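Local coordinates for protein NADPH-flavin oxidoreductase (Vibrio harveyi, PDB 1BKJ) that catalyses the NADPH-dependent reduction of FMN to FMNH2, which is passed to luciferase for bioluminescence, and works as a homodimer, at residues S47-T52 against L143-N148; F76-I81 against G130-S135; D187-Y192 against T211-V216. All blocks are in the same frame, centred on the assembly; numbering follows the deposited sequence.

Contact 1 of 3, residues S47-T52 against L143-N148; sequences SIVRVT and LGLPEN
L143 rests its CD2 methyl against two valines, V49 in strand 46-50 and V51 two residues on: CD2 is 4.0 Å from V49 CG1 and 4.1 Å from V51 CG2. Both valines hold CG1 anti to the backbone N (chi1 -179° for V49), which leaves CG2 beside the N. V49 offers CG1 to L143 and CG2 to L145, while V51 uses its N-side methyl. The side chain of L143 crosses that of V51 at about a right angle. L145 starts out pointing along the interface, and only its tip turns in, CD2 ending 4.3 Å from V49 CG2. This half of the contact is buried and wholly apolar. In the α+β fold of the nitroreductase family, 46-50 is an outermost strand of the chain's own antiparallel sheet, hydrogen-bonded to strand 75-82; the leucines, on the loop between helix 136-142 and strand 149-158, also touch V78 and C80 of that neighbour. Along its other edge the strand pairs in parallel with a strand of the second subunit, whose N179 packs on both V49 and L143, so the sheet runs on through the dimer interface. Away from this core the packing thins out. G144 is exposed and has positive phi, as part of the Schellman motif that ends helix 136-142. Beyond it, P146 to N148 swing away toward Q84 and K235, and P146 lies against Y181 of the second subunit. Between the two valines, partly exposed R50 turns the other way, its guanidinium making salt bridges with E75 and with E178 of the second subunit. The CG2 methyl of exposed T52 lies over the centre of one guanidinium face, 3.4 Å above its plane.

Contact 2 of 3, residues F76-I81 against G130-S135; sequences FLVFCI and GGLRNS. With FMN (flavin mononucleotide), chain D.
F76 and L132 approach from opposite directions, and the apolar contact rests on one methyl: L132 CD1 sits at the edge of the phenyl ring, near its plane, 4.0 Å from F76 CZ. The same methyl lies 4.1 Å from V78 CG1. With CG anti to the backbone N (chi1 -171°), the ring of F76 reaches from strand 75-82 toward the loop that follows strand 125-129. L60 of helix 54-63 packs on both F76 and L132, and F76, V78 and L132 are all buried. Hydrogen bonds tie the start of the loop to FMN. G130 N donates to flavin N5 at 3.0 Å in a fairly straight bond (162°), with a weak second interaction to O4; G131 N donates to O4 at 3.3 Å. Backbone N-H groups thus grip the N5 and O4 side of the isoalloxazine, a flavin-site feature of this nitroreductase-type fold. A short 3-10 turn, 131-134, begins at G131; R133 N bonds back to G130 O at 3.1 Å, and the turn leads into helix 136-142 with S135 at the N-cap position. Ionic and polar contacts belong to R133: its NE forms a salt bridge with E99 of the second subunit, and its NH1 bonds L152 O. G130 O lies over the centre of one face of this guanidinium, 3.9 Å above its plane.

Contact 3 of 3, residues D187-Y192 against T211-V216; sequences DDIQSY and TWSQEV
Y192 and W212 both carry CG anti to the backbone N, Y192 at chi1 -176°, and these torsions extend the two aromatic side chains into the gap between helices 186-199 and 212-220. There they form a T-shaped (edge-to-face) pair: the CD2-CE2 edge of the tyrosine meets the indole face, with ring planes at 76° and the centroid of the six-membered indole ring 5.1 Å from that of tyrosine. CE2 of Y192 comes closest, 3.5 Å from W212 CD2 and over the middle of the indole. V216, one turn further along the tryptophan's own helix, lays CG2 on the opposite face 3.9 Å above the plane, toward the rim, so the indole is clasped from both sides. I189 fills in beside the pair: its CG2 rests 3.8 Å from S213 CB, and its CD1 meets the indole obliquely, 4.4 Å from W212 CZ3. The short segments run nearly perpendicular, at 100°, with axes 10.4 Å apart. The polar ends of the buried side chains are bonded to groups beyond the two segments. Y192 OH bonds P168 O and also Q44 of the second subunit, W212 NE1 bonds M42 O of that subunit, and S213 OG bonds D193. T211 occupies the N-cap position of the tryptophan's helix, its OG1 taking a weak bond from Q214 N. P168 is an FMN-binding residue, and the tyrosine side chain lies about 8 Å from a bound flavin: the edge-to-face pair packs two helices together at the dimer interface, apparently in the second shell of an FMN site.

Overall arrangement
Contacts 1 and 2 are neighbours, their centres 10 Å apart, joined through adjacent strands 46-50 and 75-82 of one antiparallel sheet. Both segments of contact 2 fall between those of contact 1 in sequence, and all four belong to the nitroreductase fold; helix 136-142 links the flavin-binding turn of contact 2 to the leucine loop of contact 1. Contact 3 comes later in sequence, between two helices, its centre 38 Å from contact 1 and 29 Å from contact 2. Contacts 1 and 3 flank the middle of the subunit. All three contacts reach the second subunit, contact 2 through R133 alone, so the dimer interface spans sheet edge and distant helices alike.

Contact 1 of 3, residues S47-T52 against L143-N148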
# COMPACT_ATOMS: atom_id res chain seq x y z
N SER A 47 6.30 -7.54 7.95
CA SER A 47 7.05 -8.79 8.02
C SER A 47 6.64 -9.61 6.81
O SER A 47 5.48 -9.57 6.38
CB SER A 47 6.78 -9.57 9.30
OG SER A 47 7.67 -9.15 10.30
N ILE A 48 7.62 -10.29 6.22
CA ILE A 48 7.39 -11.15 5.06
C ILE A 48 7.67 -12.59 5.47
O ILE A 48 8.65 -12.85 6.15
CB ILE A 48 8.33 -10.79 3.87
CG1 ILE A 48 8.13 -9.32 3.44
CG2 ILE A 48 8.08 -11.75 2.66
CD1 ILE A 48 9.10 -8.83 2.38
N VAL A 49 6.75 -13.49 5.14
CA VAL A 49 6.97 -14.91 5.41
C VAL A 49 7.17 -15.57 4.05
O VAL A 49 6.28 -15.53 3.20
CB VAL A 49 5.81 -15.61 6.19
CG1 VAL A 49 6.17 -17.06 6.45
CG2 VAL A 49 5.55 -14.92 7.53
N ARG A 50 8.40 -16.05 3.81
CA ARG A 50 8.75 -16.75 2.57
C ARG A 50 8.38 -18.22 2.79
O ARG A 50 8.88 -18.86 3.73
CB ARG A 50 10.25 -16.62 2.27
CG ARG A 50 10.68 -17.28 0.98
CD ARG A 50 12.17 -17.45 0.90
NE ARG A 50 12.56 -18.18 -0.31
CZ ARG A 50 13.63 -18.96 -0.41
NH1 ARG A 50 14.44 -19.14 0.61
NH2 ARG A 50 13.89 -19.56 -1.56
N VAL A 51 7.48 -18.75 1.95
CA VAL A 51 7.04 -20.13 2.09
C VAL A 51 7.69 -21.07 1.08
O VAL A 51 7.36 -21.03 -0.11
CB VAL A 51 5.48 -20.21 2.06
CG1 VAL A 51 5.00 -21.63 2.35
CG2 VAL A 51 4.88 -19.28 3.11
N THR A 52 8.63 -21.89 1.55
CA THR A 52 9.34 -22.84 0.69
C THR A 52 8.88 -24.29 0.88
O THR A 52 9.07 -25.12 -0.02
CB THR A 52 10.88 -22.80 0.87
OG1 THR A 52 11.24 -23.10 2.23
CG2 THR A 52 11.41 -21.45 0.49
N LEU A 143 1.17 -20.25 9.71
CA LEU A 143 2.42 -19.49 9.70
C LEU A 143 2.96 -19.17 11.10
O LEU A 143 4.06 -18.62 11.23
CB LEU A 143 2.26 -18.21 8.86
CG LEU A 143 1.89 -18.42 7.38
CD1 LEU A 143 1.74 -17.10 6.69
CD2 LEU A 143 2.91 -19.29 6.65
N GLY A 144 2.18 -19.49 12.13
CA GLY A 144 2.57 -19.27 13.51
C GLY A 144 2.72 -17.81 13.91
O GLY A 144 3.60 -17.48 14.72
N LEU A 145 1.88 -16.95 13.34
CA LEU A 145 1.91 -15.51 13.62
C LEU A 145 1.51 -15.24 15.07
O LEU A 145 0.48 -15.72 15.53
CB LEU A 145 1.02 -14.73 12.64
CG LEU A 145 1.28 -14.82 11.13
CD1 LEU A 145 0.38 -13.81 10.40
CD2 LEU A 145 2.75 -14.59 10.76
N PRO A 146 2.34 -14.50 15.83
CA PRO A 146 2.07 -14.19 17.24
C PRO A 146 1.04 -13.07 17.43
O PRO A 146 0.47 -12.57 16.46
CB PRO A 146 3.45 -13.75 17.71
CG PRO A 146 3.94 -12.99 16.54
CD PRO A 146 3.58 -13.85 15.38
N GLU A 147 0.84 -12.64 18.69
CA GLU A 147 -0.07 -11.53 18.99
C GLU A 147 0.55 -10.26 18.37
O GLU A 147 1.77 -10.21 18.18
CB GLU A 147 -0.21 -11.37 20.52
N ASN A 148 -0.29 -9.29 17.99
CA ASN A 148 0.09 -8.00 17.37
C ASN A 148 0.58 -8.13 15.93
O ASN A 148 1.20 -7.24 15.37
CB ASN A 148 1.13 -7.24 18.23
CG ASN A 148 0.63 -6.92 19.63
OD1 ASN A 148 -0.56 -6.73 19.85
ND2 ASN A 148 1.55 -6.88 20.59

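Contact 2 of 3, residues F76-I81 against G130-S135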
# COMPACT_ATOMS: atom_id res chain seq x y z
N PHE A 76 6.70 -17.75 -3.06
CA PHE A 76 5.45 -17.26 -2.50
C PHE A 76 5.77 -16.52 -1.21
O PHE A 76 6.25 -17.12 -0.24
CB PHE A 76 4.42 -18.38 -2.25
CG PHE A 76 3.05 -17.87 -1.87
CD1 PHE A 76 2.26 -17.14 -2.79
CD2 PHE A 76 2.54 -18.07 -0.56
CE1 PHE A 76 1.00 -16.61 -2.43
CE2 PHE A 76 1.27 -17.54 -0.18
CZ PHE A 76 0.50 -16.81 -1.13
N LEU A 77 5.51 -15.21 -1.22
CA LEU A 77 5.76 -14.30 -0.10
C LEU A 77 4.44 -13.86 0.55
O LEU A 77 3.50 -13.51 -0.17
CB LEU A 77 6.49 -13.06 -0.59
CG LEU A 77 7.77 -13.18 -1.42
CD1 LEU A 77 8.23 -11.79 -1.80
CD2 LEU A 77 8.86 -13.93 -0.65
N VAL A 78 4.36 -13.91 1.88
CA VAL A 78 3.15 -13.49 2.60
C VAL A 78 3.49 -12.23 3.40
O VAL A 78 4.40 -12.24 4.23
CB VAL A 78 2.63 -14.60 3.56
CG1 VAL A 78 1.27 -14.21 4.13
CG2 VAL A 78 2.51 -15.95 2.84
N PHE A 79 2.75 -11.15 3.12
CA PHE A 79 2.96 -9.86 3.77
C PHE A 79 2.07 -9.72 4.97
O PHE A 79 0.85 -9.87 4.87
CB PHE A 79 2.72 -8.72 2.79
CG PHE A 79 3.80 -8.59 1.77
CD1 PHE A 79 3.87 -9.48 0.67
CD2 PHE A 79 4.80 -7.62 1.92
CE1 PHE A 79 4.94 -9.41 -0.26
CE2 PHE A 79 5.87 -7.53 1.01
CZ PHE A 79 5.94 -8.43 -0.09
N CYS A 80 2.70 -9.40 6.09
CA CYS A 80 2.02 -9.29 7.37
C CYS A 80 2.29 -8.00 8.13
O CYS A 80 3.40 -7.47 8.08
CB CYS A 80 2.47 -10.44 8.30
SG CYS A 80 2.39 -12.11 7.64
N ILE A 81 1.27 -7.55 8.88
CA ILE A 81 1.40 -6.39 9.78
C ILE A 81 2.15 -6.99 10.97
O ILE A 81 1.85 -8.11 11.39
CB ILE A 81 0.01 -5.87 10.31
CG1 ILE A 81 -0.85 -5.34 9.17
CG2 ILE A 81 0.24 -4.78 11.38
CD1 ILE A 81 -2.26 -4.98 9.55
N GLY A 130 -4.92 -11.78 -2.38
CA GLY A 130 -5.70 -11.30 -1.25
C GLY A 130 -6.70 -12.33 -0.76
O GLY A 130 -7.30 -12.17 0.31
N GLY A 131 -6.84 -13.41 -1.54
CA GLY A 131 -7.73 -14.51 -1.23
C GLY A 131 -7.46 -15.20 0.10
O GLY A 131 -8.37 -15.81 0.66
N LEU A 132 -6.23 -15.09 0.60
CA LEU A 132 -5.83 -15.66 1.89
C LEU A 132 -6.66 -15.14 3.06
O LEU A 132 -6.84 -15.85 4.06
CB LEU A 132 -4.35 -15.33 2.18
CG LEU A 132 -3.27 -16.04 1.36
CD1 LEU A 132 -1.89 -15.56 1.82
CD2 LEU A 132 -3.40 -17.55 1.51
N ARG A 133 -7.19 -13.93 2.92
CA ARG A 133 -8.01 -13.28 3.97
C ARG A 133 -9.37 -13.95 4.23
O ARG A 133 -9.91 -13.84 5.33
CB ARG A 133 -8.21 -11.78 3.70
CG ARG A 133 -6.94 -10.95 3.90
CD ARG A 133 -7.23 -9.45 4.09
NE ARG A 133 -8.03 -8.87 3.03
CZ ARG A 133 -7.58 -8.47 1.84
NH1 ARG A 133 -6.29 -8.55 1.52
NH2 ARG A 133 -8.44 -8.00 0.95
N ASN A 134 -9.85 -14.72 3.26
CA ASN A 134 -11.12 -15.44 3.42
C ASN A 134 -10.98 -16.63 4.41
O ASN A 134 -11.96 -17.08 5.00
CB ASN A 134 -11.69 -15.85 2.05
CG ASN A 134 -13.19 -16.06 2.09
OD1 ASN A 134 -13.93 -15.22 2.62
ND2 ASN A 134 -13.65 -17.20 1.57
N SER A 135 -9.74 -17.05 4.64
CA SER A 135 -9.37 -18.12 5.58
C SER A 135 -8.26 -17.57 6.48
O SER A 135 -7.31 -18.28 6.82
CB SER A 135 -8.85 -19.34 4.81
OG SER A 135 -9.90 -20.00 4.12
N1 FMN D . -5.56 -11.89 -8.43
C2 FMN D . -5.81 -13.24 -8.31
O2 FMN D . -5.96 -14.00 -9.23
N3 FMN D . -5.95 -13.64 -6.99
C4 FMN D . -6.08 -12.81 -5.84
O4 FMN D . -6.34 -13.34 -4.77
C4A FMN D . -5.90 -11.41 -6.10
N5 FMN D . -5.75 -10.60 -4.97
C5A FMN D . -5.29 -9.29 -5.10
C6 FMN D . -5.03 -8.58 -3.94
C7 FMN D . -4.51 -7.29 -4.01
C7M FMN D . -4.04 -6.65 -2.67
C8 FMN D . -4.30 -6.68 -5.28
C8M FMN D . -3.88 -5.26 -5.45
C9 FMN D . -4.56 -7.37 -6.43
C9A FMN D . -5.06 -8.71 -6.38
N10 FMN D . -5.27 -9.53 -7.54
C10 FMN D . -5.60 -10.90 -7.41
C1' FMN D . -4.89 -9.12 -8.78
C2' FMN D . -5.96 -8.59 -9.71
O2' FMN D . -7.20 -9.14 -9.77
C3' FMN D . -5.58 -7.51 -10.64
O3' FMN D . -4.60 -6.61 -10.19
C4' FMN D . -6.54 -6.92 -11.64
O4' FMN D . -7.73 -7.60 -11.95
C5' FMN D . -6.10 -5.90 -12.57
O5' FMN D . -5.36 -6.69 -13.55
P FMN D . -3.75 -6.60 -13.80
O1P FMN D . -3.57 -5.28 -14.37
O2P FMN D . -3.49 -7.77 -14.68
O3P FMN D . -3.06 -6.63 -12.50

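Contact 3 of 3, residues D187-Y192 against T211-V216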
# COMPACT_ATOMS: atom_id res chain seq x y z
N ASP A 187 -22.01 8.54 -17.54
CA ASP A 187 -21.68 8.35 -18.97
C ASP A 187 -20.23 7.84 -19.11
O ASP A 187 -19.89 7.19 -20.11
CB ASP A 187 -21.84 9.65 -19.77
CG ASP A 187 -23.31 10.10 -19.93
OD1 ASP A 187 -24.25 9.36 -19.55
OD2 ASP A 187 -23.50 11.22 -20.48
N ASP A 188 -19.39 8.15 -18.11
CA ASP A 188 -17.99 7.72 -18.08
C ASP A 188 -17.88 6.25 -17.68
O ASP A 188 -16.99 5.55 -18.15
CB ASP A 188 -17.20 8.57 -17.09
CG ASP A 188 -16.87 9.94 -17.64
OD1 ASP A 188 -16.48 10.04 -18.84
OD2 ASP A 188 -16.98 10.93 -16.88
N ILE A 189 -18.82 5.82 -16.84
CA ILE A 189 -18.89 4.44 -16.38
C ILE A 189 -19.40 3.55 -17.53
O ILE A 189 -18.90 2.44 -17.71
CB ILE A 189 -19.80 4.32 -15.11
CG1 ILE A 189 -19.20 5.13 -13.95
CG2 ILE A 189 -20.02 2.87 -14.70
CD1 ILE A 189 -17.76 4.74 -13.52
N GLN A 190 -20.33 4.09 -18.34
CA GLN A 190 -20.91 3.39 -19.50
C GLN A 190 -19.87 3.19 -20.61
O GLN A 190 -19.85 2.15 -21.26
CB GLN A 190 -22.14 4.13 -20.03
N SER A 191 -18.98 4.18 -20.77
CA SER A 191 -17.90 4.15 -21.76
C SER A 191 -16.83 3.15 -21.34
O SER A 191 -16.27 2.45 -22.18
CB SER A 191 -17.27 5.52 -21.91
OG SER A 191 -18.24 6.46 -22.34
N TYR A 192 -16.56 3.09 -20.03
CA TYR A 192 -15.59 2.16 -19.46
C TYR A 192 -16.10 0.72 -19.57
O TYR A 192 -15.32 -0.19 -19.86
CB TYR A 192 -15.25 2.52 -18.00
CG TYR A 192 -14.17 1.63 -17.40
CD1 TYR A 192 -12.92 1.48 -18.03
CD2 TYR A 192 -14.43 0.89 -16.25
CE1 TYR A 192 -11.95 0.57 -17.52
CE2 TYR A 192 -13.47 -0.00 -15.72
CZ TYR A 192 -12.24 -0.16 -16.36
OH TYR A 192 -11.33 -1.07 -15.85
N THR A 211 -21.33 -6.80 -17.31
CA THR A 211 -20.41 -5.66 -17.39
C THR A 211 -19.57 -5.42 -16.11
O THR A 211 -19.92 -5.96 -15.05
CB THR A 211 -21.17 -4.34 -17.75
OG1 THR A 211 -22.03 -3.98 -16.66
CG2 THR A 211 -22.00 -4.51 -19.02
N TRP A 212 -18.52 -4.60 -16.20
CA TRP A 212 -17.64 -4.27 -15.05
C TRP A 212 -18.41 -3.68 -13.87
O TRP A 212 -18.25 -4.15 -12.74
CB TRP A 212 -16.50 -3.31 -15.46
CG TRP A 212 -15.62 -2.83 -14.27
CD1 TRP A 212 -14.61 -3.53 -13.67
CD2 TRP A 212 -15.76 -1.60 -13.53
NE1 TRP A 212 -14.12 -2.83 -12.59
CE2 TRP A 212 -14.80 -1.64 -12.48
CE3 TRP A 212 -16.60 -0.47 -13.64
CZ2 TRP A 212 -14.65 -0.60 -11.54
CZ3 TRP A 212 -16.46 0.58 -12.70
CH2 TRP A 212 -15.49 0.50 -11.66
N SER A 213 -19.22 -2.65 -14.13
CA SER A 213 -20.00 -1.99 -13.08
C SER A 213 -21.01 -2.90 -12.43
O SER A 213 -21.20 -2.82 -11.22
CB SER A 213 -20.66 -0.70 -13.59
OG SER A 213 -21.63 -0.95 -14.59
N GLN A 214 -21.59 -3.82 -13.21
CA GLN A 214 -22.57 -4.77 -12.70
C GLN A 214 -21.88 -5.86 -11.88
O GLN A 214 -22.44 -6.33 -10.89
CB GLN A 214 -23.40 -5.39 -13.84
N GLU A 215 -20.64 -6.20 -12.25
CA GLU A 215 -19.84 -7.22 -11.55
C GLU A 215 -19.33 -6.71 -10.19
O GLU A 215 -19.60 -7.35 -9.17
CB GLU A 215 -18.66 -7.68 -12.42
N VAL A 216 -18.68 -5.55 -10.17
CA VAL A 216 -18.13 -4.98 -8.94
C VAL A 216 -19.13 -4.52 -7.90
O VAL A 216 -18.93 -4.77 -6.72
CB VAL A 216 -17.05 -3.89 -9.19
CG1 VAL A 216 -15.91 -4.47 -10.02
CG2 VAL A 216 -17.62 -2.63 -9.84